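Local coordinates for protein NAD-dependent aldehyde dehydrogenase (PDB 5UJU) that probably oxidises aldehydes to carboxylic acids with NAD+ as the hydride acceptor, as a member of the aldehyde dehydrogenase family, at residues Phe14-Asp19 and Ser123-Ala128; Ser60-Thr65 and Val86-Arg91. All coordinates share one frame; numbering follows the deposited sequence.

Contact 1: Phe14-Asp19 and Ser123-Ala128; sequences FTKHED and SLEILA
Glu125 OE1 accepts from two donors, the Lys16 ammonium and the His17 imidazole. His17 NE2 gives its hydrogen to Glu125 OE1 over 2.8 Å, with an N-H...O angle of 159°, and the acceptor lies almost exactly in the plane of the imidazole. The ring reaches OE1 from the anti side of the carboxylate, and the two planes are turned 36° apart. Lys16 NZ comes to the same oxygen from the syn side, well out of the carboxylate plane, and closes a salt bridge of 3.0 Å to Glu125 OE1. Lys16 CG stands anti to the backbone N (chi1 171°), and from there the chain runs extended to NZ. The other oxygen, OE2, is paired with Arg129 one helical turn further on, so the carboxylate of this buried glutamate is probably kept charged by its surroundings.

These polar links join the N-terminal helices to the long helix 97-132. His17 sits at the break between helices 12-16 and 18-30, N-cap of the second, and its CB points to the long helix.

Van der Waals packing lies beside the bonds. His17 CB rests 3.6 Å from Leu124 CD1, and the two side chains pass each other in opposite directions. One face of the imidazole lies over the Leu124 backbone, with Leu124 O above the ring centre; the opposite face is covered by Lys16 CG. Ala128 CB comes within 4.1 Å of His17 CE1, oblique to the ring. Leu124 also touches Leu21 of helix 18-30 and Leu165 and Val168 of helix 158-175.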
ATOM      1  N   PHE A  14     -14.126 -21.791  -6.943  1.00 39.78           N
ATOM      2  CA  PHE A  14     -13.063 -21.851  -5.945  1.00 38.69           C
ATOM      3  C   PHE A  14     -12.695 -23.298  -5.638  1.00 37.93           C
ATOM      4  O   PHE A  14     -11.518 -23.681  -5.683  1.00 41.30           O
ATOM      5  CB  PHE A  14     -13.495 -21.118  -4.668  1.00 41.75           C
ATOM      6  CG  PHE A  14     -12.408 -21.017  -3.625  1.00 36.28           C
ATOM      7  CD1 PHE A  14     -11.599 -19.898  -3.556  1.00 35.39           C
ATOM      8  CD2 PHE A  14     -12.192 -22.052  -2.726  1.00 39.34           C
ATOM      9  CE1 PHE A  14     -10.595 -19.807  -2.606  1.00 36.75           C
ATOM     10  CE2 PHE A  14     -11.188 -21.971  -1.775  1.00 38.91           C
ATOM     11  CZ  PHE A  14     -10.393 -20.840  -1.713  1.00 37.39           C
ATOM     12  N   THR A  15     -13.694 -24.117  -5.317  1.00 34.12           N
ATOM     13  CA  THR A  15     -13.436 -25.528  -5.049  1.00 38.72           C
ATOM     14  C   THR A  15     -12.800 -26.210  -6.251  1.00 37.97           C
ATOM     15  O   THR A  15     -11.944 -27.086  -6.092  1.00 36.54           O
ATOM     16  CB  THR A  15     -14.742 -26.232  -4.666  1.00 40.93           C
ATOM     17  OG1 THR A  15     -15.262 -25.648  -3.469  1.00 44.45           O
ATOM     18  CG2 THR A  15     -14.531 -27.731  -4.450  1.00 40.59           C
ATOM     19  N   LYS A  16     -13.203 -25.820  -7.462  1.00 38.67           N
ATOM     20  CA  LYS A  16     -12.677 -26.459  -8.665  1.00 40.43           C
ATOM     21  C   LYS A  16     -11.168 -26.239  -8.805  1.00 40.09           C
ATOM     22  O   LYS A  16     -10.432 -27.151  -9.209  1.00 40.47           O
ATOM     23  CB  LYS A  16     -13.416 -25.927  -9.894  1.00 42.16           C
ATOM     24  CG  LYS A  16     -12.830 -26.353 -11.232  1.00 43.54           C
ATOM     25  CD  LYS A  16     -13.623 -25.784 -12.406  1.00 42.39           C
ATOM     26  CE  LYS A  16     -13.102 -26.303 -13.741  1.00 43.98           C
ATOM     27  NZ  LYS A  16     -13.807 -25.726 -14.918  1.00 40.37           N
ATOM     28  N   HIS A  17     -10.688 -25.045  -8.468  1.00 35.09           N
ATOM     29  CA  HIS A  17      -9.286 -24.695  -8.680  1.00 38.05           C
ATOM     30  C   HIS A  17      -8.500 -24.608  -7.376  1.00 33.12           C
ATOM     31  O   HIS A  17      -7.403 -24.041  -7.355  1.00 35.80           O
ATOM     32  CB  HIS A  17      -9.191 -23.386  -9.456  1.00 30.16           C
ATOM     33  CG  HIS A  17      -9.827 -23.448 -10.808  1.00 38.63           C
ATOM     34  ND1 HIS A  17      -9.343 -24.246 -11.823  1.00 37.15           N
ATOM     35  CD2 HIS A  17     -10.930 -22.836 -11.304  1.00 36.47           C
ATOM     36  CE1 HIS A  17     -10.111 -24.113 -12.890  1.00 36.56           C
ATOM     37  NE2 HIS A  17     -11.079 -23.261 -12.601  1.00 35.50           N
ATOM     38  N   GLU A  18      -9.023 -25.198  -6.299  1.00 35.49           N
ATOM     39  CA  GLU A  18      -8.426 -25.027  -4.980  1.00 34.78           C
ATOM     40  C   GLU A  18      -7.033 -25.643  -4.909  1.00 34.43           C
ATOM     41  O   GLU A  18      -6.140 -25.088  -4.259  1.00 35.42           O
ATOM     42  CB  GLU A  18      -9.334 -25.635  -3.914  1.00 34.83           C
ATOM     43  CG  GLU A  18      -8.899 -25.261  -2.510  1.00 34.03           C
ATOM     44  CD  GLU A  18      -9.916 -25.655  -1.455  1.00 43.42           C
ATOM     45  OE1 GLU A  18     -10.848 -26.421  -1.778  1.00 42.53           O
ATOM     46  OE2 GLU A  18      -9.788 -25.183  -0.306  1.00 45.49           O
ATOM     47  N   ASP A  19      -6.828 -26.791  -5.565  1.00 35.80           N
ATOM     48  CA  ASP A  19      -5.513 -27.428  -5.545  1.00 38.38           C
ATOM     49  C   ASP A  19      -4.459 -26.541  -6.197  1.00 37.96           C
ATOM     50  O   ASP A  19      -3.350 -26.401  -5.672  1.00 38.23           O
ATOM     51  CB  ASP A  19      -5.577 -28.792  -6.228  1.00 38.00           C
ATOM     52  CG  ASP A  19      -6.215 -29.852  -5.351  1.00 50.08           C
ATOM     53  OD1 ASP A  19      -6.463 -29.564  -4.158  1.00 51.91           O
ATOM     54  OD2 ASP A  19      -6.471 -30.967  -5.856  1.00 53.47           O
ATOM     55  N   SER A 123     -11.548 -15.754 -11.087  1.00 22.92           N
ATOM     56  CA  SER A 123     -10.224 -15.421 -11.622  1.00 26.05           C
ATOM     57  C   SER A 123      -9.477 -16.671 -12.079  1.00 26.30           C
ATOM     58  O   SER A 123      -8.881 -16.688 -13.163  1.00 24.77           O
ATOM     59  CB  SER A 123      -9.410 -14.645 -10.591  1.00 22.50           C
ATOM     60  OG  SER A 123      -9.952 -13.347 -10.421  1.00 26.00           O
ATOM     61  N   LEU A 124      -9.498 -17.730 -11.268  1.00 22.11           N
ATOM     62  CA  LEU A 124      -8.747 -18.929 -11.626  1.00 31.46           C
ATOM     63  C   LEU A 124      -9.348 -19.619 -12.837  1.00 30.91           C
ATOM     64  O   LEU A 124      -8.617 -20.198 -13.651  1.00 29.21           O
ATOM     65  CB  LEU A 124      -8.683 -19.894 -10.443  1.00 28.64           C
ATOM     66  CG  LEU A 124      -8.006 -19.308  -9.202  1.00 26.95           C
ATOM     67  CD1 LEU A 124      -8.154 -20.222  -7.968  1.00 28.38           C
ATOM     68  CD2 LEU A 124      -6.550 -18.991  -9.490  1.00 28.75           C
ATOM     69  N   GLU A 125     -10.671 -19.569 -12.972  1.00 27.02           N
ATOM     70  CA  GLU A 125     -11.316 -20.147 -14.142  1.00 29.47           C
ATOM     71  C   GLU A 125     -10.984 -19.358 -15.399  1.00 27.46           C
ATOM     72  O   GLU A 125     -10.742 -19.948 -16.460  1.00 29.13           O
ATOM     73  CB  GLU A 125     -12.828 -20.224 -13.920  1.00 25.81           C
ATOM     74  CG  GLU A 125     -13.627 -20.675 -15.137  1.00 29.32           C
ATOM     75  CD  GLU A 125     -13.369 -22.120 -15.557  1.00 32.53           C
ATOM     76  OE1 GLU A 125     -12.873 -22.927 -14.738  1.00 33.62           O
ATOM     77  OE2 GLU A 125     -13.677 -22.446 -16.725  1.00 30.50           O
ATOM     78  N   ILE A 126     -10.984 -18.025 -15.308  1.00 23.07           N
ATOM     79  CA  ILE A 126     -10.568 -17.213 -16.447  1.00 23.10           C
ATOM     80  C   ILE A 126      -9.157 -17.614 -16.887  1.00 24.58           C
ATOM     81  O   ILE A 126      -8.897 -17.820 -18.077  1.00 27.48           O
ATOM     82  CB  ILE A 126     -10.645 -15.714 -16.109  1.00 27.00           C
ATOM     83  CG1 ILE A 126     -12.101 -15.274 -15.856  1.00 23.15           C
ATOM     84  CG2 ILE A 126      -9.945 -14.884 -17.208  1.00 20.60           C
ATOM     85  CD1 ILE A 126     -12.230 -13.876 -15.263  1.00 21.32           C
ATOM     86  N   LEU A 127      -8.237 -17.760 -15.921  1.00 28.04           N
ATOM     87  CA  LEU A 127      -6.851 -18.133 -16.241  1.00 27.18           C
ATOM     88  C   LEU A 127      -6.774 -19.492 -16.931  1.00 29.98           C
ATOM     89  O   LEU A 127      -5.988 -19.677 -17.869  1.00 27.63           O
ATOM     90  CB  LEU A 127      -5.991 -18.118 -14.974  1.00 25.57           C
ATOM     91  CG  LEU A 127      -5.780 -16.702 -14.414  1.00 28.86           C
ATOM     92  CD1 LEU A 127      -4.900 -16.694 -13.177  1.00 26.56           C
ATOM     93  CD2 LEU A 127      -5.174 -15.855 -15.503  1.00 36.17           C
ATOM     94  N   ALA A 128      -7.587 -20.454 -16.484  1.00 24.50           N
ATOM     95  CA  ALA A 128      -7.611 -21.755 -17.138  1.00 31.77           C
ATOM     96  C   ALA A 128      -8.014 -21.613 -18.598  1.00 32.43           C
ATOM     97  O   ALA A 128      -7.406 -22.228 -19.479  1.00 31.03           O
ATOM     98  CB  ALA A 128      -8.577 -22.694 -16.403  1.00 34.53           C
TER

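Contact 2: Ser60-Thr65 and Val86-Arg91. With EDO (1,2-ethanediol), chain E.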
ATOM      1  N   SER A  60      -9.567 -15.137 -37.779  1.00 32.03           N
ATOM      2  CA  SER A  60     -10.980 -14.769 -37.769  1.00 39.73           C
ATOM      3  C   SER A  60     -11.201 -13.339 -37.285  1.00 40.75           C
ATOM      4  O   SER A  60     -12.230 -12.749 -37.613  1.00 41.60           O
ATOM      5  CB  SER A  60     -11.778 -15.749 -36.907  1.00 40.41           C
ATOM      6  OG  SER A  60     -11.718 -15.390 -35.536  1.00 43.00           O
ATOM      7  N   HIS A  61     -10.256 -12.755 -36.538  1.00 30.70           N
ATOM      8  CA  HIS A  61     -10.434 -11.379 -36.092  1.00 33.23           C
ATOM      9  C   HIS A  61     -10.090 -10.364 -37.172  1.00 35.32           C
ATOM     10  O   HIS A  61     -10.470  -9.193 -37.046  1.00 33.51           O
ATOM     11  CB  HIS A  61      -9.575 -11.086 -34.857  1.00 34.24           C
ATOM     12  CG  HIS A  61      -9.800 -12.037 -33.728  1.00 35.74           C
ATOM     13  ND1 HIS A  61     -11.037 -12.234 -33.151  1.00 36.43           N
ATOM     14  CD2 HIS A  61      -8.945 -12.854 -33.073  1.00 34.65           C
ATOM     15  CE1 HIS A  61     -10.933 -13.132 -32.187  1.00 35.51           C
ATOM     16  NE2 HIS A  61      -9.670 -13.521 -32.117  1.00 30.43           N
ATOM     17  N   LEU A  62      -9.369 -10.775 -38.213  1.00 31.31           N
ATOM     18  CA  LEU A  62      -8.868  -9.829 -39.195  1.00 30.69           C
ATOM     19  C   LEU A  62      -9.998  -9.382 -40.114  1.00 37.04           C
ATOM     20  O   LEU A  62     -10.845 -10.184 -40.516  1.00 39.01           O
ATOM     21  CB  LEU A  62      -7.752 -10.476 -40.017  1.00 34.83           C
ATOM     22  CG  LEU A  62      -6.618 -11.091 -39.190  1.00 33.71           C
ATOM     23  CD1 LEU A  62      -5.485 -11.550 -40.088  1.00 34.65           C
ATOM     24  CD2 LEU A  62      -6.100 -10.131 -38.124  1.00 32.94           C
ATOM     25  N   GLY A  63     -10.007  -8.093 -40.447  1.00 32.65           N
ATOM     26  CA  GLY A  63     -11.027  -7.577 -41.348  1.00 37.81           C
ATOM     27  C   GLY A  63     -12.442  -7.546 -40.810  1.00 33.52           C
ATOM     28  O   GLY A  63     -13.391  -7.572 -41.597  1.00 36.75           O
ATOM     29  N   LYS A  64     -12.625  -7.508 -39.493  1.00 34.95           N
ATOM     30  CA  LYS A  64     -13.977  -7.455 -38.955  1.00 31.50           C
ATOM     31  C   LYS A  64     -13.964  -6.720 -37.622  1.00 29.98           C
ATOM     32  O   LYS A  64     -12.914  -6.502 -37.011  1.00 28.39           O
ATOM     33  CB  LYS A  64     -14.585  -8.854 -38.833  1.00 48.31           C
ATOM     34  CG  LYS A  64     -14.220  -9.620 -37.587  1.00 52.97           C
ATOM     35  CD  LYS A  64     -14.967 -10.952 -37.577  1.00 55.69           C
ATOM     36  CE  LYS A  64     -15.721 -11.169 -36.284  1.00 56.92           C
ATOM     37  NZ  LYS A  64     -16.444 -12.474 -36.304  1.00 66.39           N
ATOM     38  N   THR A  65     -15.159  -6.360 -37.162  1.00 31.86           N
ATOM     39  CA  THR A  65     -15.306  -5.711 -35.870  1.00 30.23           C
ATOM     40  C   THR A  65     -15.375  -6.770 -34.779  1.00 33.81           C
ATOM     41  O   THR A  65     -16.155  -7.725 -34.872  1.00 33.82           O
ATOM     42  CB  THR A  65     -16.553  -4.832 -35.849  1.00 35.24           C
ATOM     43  OG1 THR A  65     -16.441  -3.849 -36.875  1.00 34.11           O
ATOM     44  CG2 THR A  65     -16.700  -4.111 -34.506  1.00 35.51           C
ATOM     45  N   VAL A  86       1.686  -7.845 -41.970  1.00 33.69           N
ATOM     46  CA  VAL A  86       0.419  -8.490 -42.296  1.00 31.94           C
ATOM     47  C   VAL A  86      -0.714  -7.492 -42.088  1.00 32.44           C
ATOM     48  O   VAL A  86      -0.734  -6.754 -41.093  1.00 31.92           O
ATOM     49  CB  VAL A  86       0.232  -9.746 -41.426  1.00 36.19           C
ATOM     50  CG1 VAL A  86      -1.184 -10.305 -41.563  1.00 40.32           C
ATOM     51  CG2 VAL A  86       1.257 -10.797 -41.798  1.00 35.07           C
ATOM     52  N   ALA A  87      -1.650  -7.443 -43.039  1.00 26.94           N
ATOM     53  CA  ALA A  87      -2.829  -6.602 -42.888  1.00 33.03           C
ATOM     54  C   ALA A  87      -3.708  -7.135 -41.759  1.00 33.67           C
ATOM     55  O   ALA A  87      -4.067  -8.313 -41.746  1.00 38.03           O
ATOM     56  CB  ALA A  87      -3.609  -6.552 -44.201  1.00 39.43           C
ATOM     57  N   LEU A  88      -4.045  -6.273 -40.803  1.00 34.50           N
ATOM     58  CA  LEU A  88      -4.903  -6.660 -39.689  1.00 31.39           C
ATOM     59  C   LEU A  88      -6.333  -6.181 -39.901  1.00 34.49           C
ATOM     60  O   LEU A  88      -7.265  -6.991 -39.902  1.00 35.76           O
ATOM     61  CB  LEU A  88      -4.349  -6.108 -38.373  1.00 31.13           C
ATOM     62  CG  LEU A  88      -2.944  -6.615 -37.999  1.00 30.56           C
ATOM     63  CD1 LEU A  88      -2.537  -6.054 -36.637  1.00 26.79           C
ATOM     64  CD2 LEU A  88      -2.873  -8.145 -37.999  1.00 24.43           C
ATOM     65  N   ASP A  89      -6.516  -4.871 -40.074  1.00 27.85           N
ATOM     66  CA  ASP A  89      -7.833  -4.267 -40.257  1.00 29.57           C
ATOM     67  C   ASP A  89      -8.822  -4.754 -39.197  1.00 29.95           C
ATOM     68  O   ASP A  89      -9.932  -5.193 -39.504  1.00 31.21           O
ATOM     69  CB  ASP A  89      -8.371  -4.541 -41.659  1.00 40.53           C
ATOM     70  CG  ASP A  89      -7.477  -3.981 -42.734  1.00 49.45           C
ATOM     71  OD1 ASP A  89      -7.087  -2.805 -42.616  1.00 51.39           O
ATOM     72  OD2 ASP A  89      -7.179  -4.715 -43.696  1.00 54.29           O
ATOM     73  N   ILE A  90      -8.403  -4.705 -37.950  1.00 30.79           N
ATOM     74  CA  ILE A  90      -9.270  -5.057 -36.831  1.00 32.60           C
ATOM     75  C   ILE A  90      -9.930  -3.793 -36.308  1.00 35.76           C
ATOM     76  O   ILE A  90      -9.280  -2.748 -36.199  1.00 31.46           O
ATOM     77  CB  ILE A  90      -8.481  -5.745 -35.710  1.00 26.68           C
ATOM     78  CG1 ILE A  90      -7.731  -6.973 -36.231  1.00 31.28           C
ATOM     79  CG2 ILE A  90      -9.420  -6.096 -34.573  1.00 25.23           C
ATOM     80  CD1 ILE A  90      -6.640  -7.405 -35.288  1.00 29.44           C
ATOM     81  N   ARG A  91     -11.226  -3.874 -35.993  1.00 30.41           N
ATOM     82  CA  ARG A  91     -11.925  -2.779 -35.336  1.00 28.35           C
ATOM     83  C   ARG A  91     -12.593  -3.295 -34.069  1.00 30.63           C
ATOM     84  O   ARG A  91     -12.871  -4.490 -33.929  1.00 27.92           O
ATOM     85  CB  ARG A  91     -12.954  -2.126 -36.273  1.00 29.35           C
ATOM     86  CG  ARG A  91     -12.344  -1.602 -37.573  1.00 37.28           C
ATOM     87  CD  ARG A  91     -11.504  -0.334 -37.367  1.00 36.55           C
ATOM     88  NE  ARG A  91     -12.386   0.825 -37.227  1.00 37.81           N
ATOM     89  CZ  ARG A  91     -11.985   2.094 -37.153  1.00 41.15           C
ATOM     90  NH1 ARG A  91     -10.691   2.411 -37.207  1.00 42.75           N
ATOM     91  NH2 ARG A  91     -12.892   3.054 -37.036  1.00 39.04           N
TER
HETATM   92  C1  EDO E 603      -8.303  -9.303 -43.543  1.00 76.14           C
HETATM   93  O1  EDO E 603      -6.947  -9.623 -43.887  1.00 76.98           O
HETATM   94  C2  EDO E 603      -8.647  -7.978 -44.209  1.00 74.49           C
HETATM   95  O2  EDO E 603      -7.474  -7.155 -44.192  1.00 70.41           O
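A type II beta turn from His61 to Lys64 packs against the loop that leads into strand 92-93, with Leu62 and Gly63 at its corner facing Leu88 and Asp89. Gly63 N donates to Leu88 O at 3.0 Å. Leu62 CA makes a CA-H...O contact with Leu88 O, the same acceptor, at 3.3 Å. Gly63 adopts the positive phi (68°) usual at the third position of such a turn.

Beyond the turn the two chains form a single beta bridge, Thr65 with Arg91, rather than a regular ladder. Arg91 N donates to Lys64 O at 3.3 Å. Thr65 CA adds a CA-H...O contact to Arg91 O, and the Arg91 guanidinium turns off to Thr76 and Gly78.

Leu62 supplies much of the apolar part. Leu62 CD2 lies 3.8 Å from Leu88 CD2 and at similar range from Ile90 CD1, whereas Leu62 CD1 has Ala87 O as its neighbour. Ile90 CG1 approaches His61 O at 3.6 Å; the His61 imidazole leads elsewhere, to Glu136 and helix 245-260.

On the Gly63 side sits a 1,2-ethanediol, probably from the crystallisation liquor. O2 of the ethanediol is hydrogen-bonded to Asp89 OD2 at 2.5 Å, and its C1 lies near Leu62 CB and Gly63 N. A CB on residue 63, placed where the backbone would put it, would run into C2 of the ethanediol.

How the contacts relate
Contacts 1 and 2 do not touch: their centres are 32 Å apart and their nearest atoms about 15 Å. In sequence, both segments of contact 2 fall between the two segments of contact 1. Their centres lie 22 Å and 26 Å from the centre of the chain, and both are partly buried. Helix 245-260 is a common neighbour: it packs on Glu125 and Ile126 of contact 1 through Val257 and Ala254, and on His61 and Ile90 of contact 2 through residues such as Leu245. Neither contact includes Gly348 or Gly458, the sodium ligands, and neither segment pair is touched by the second chain of the assembly.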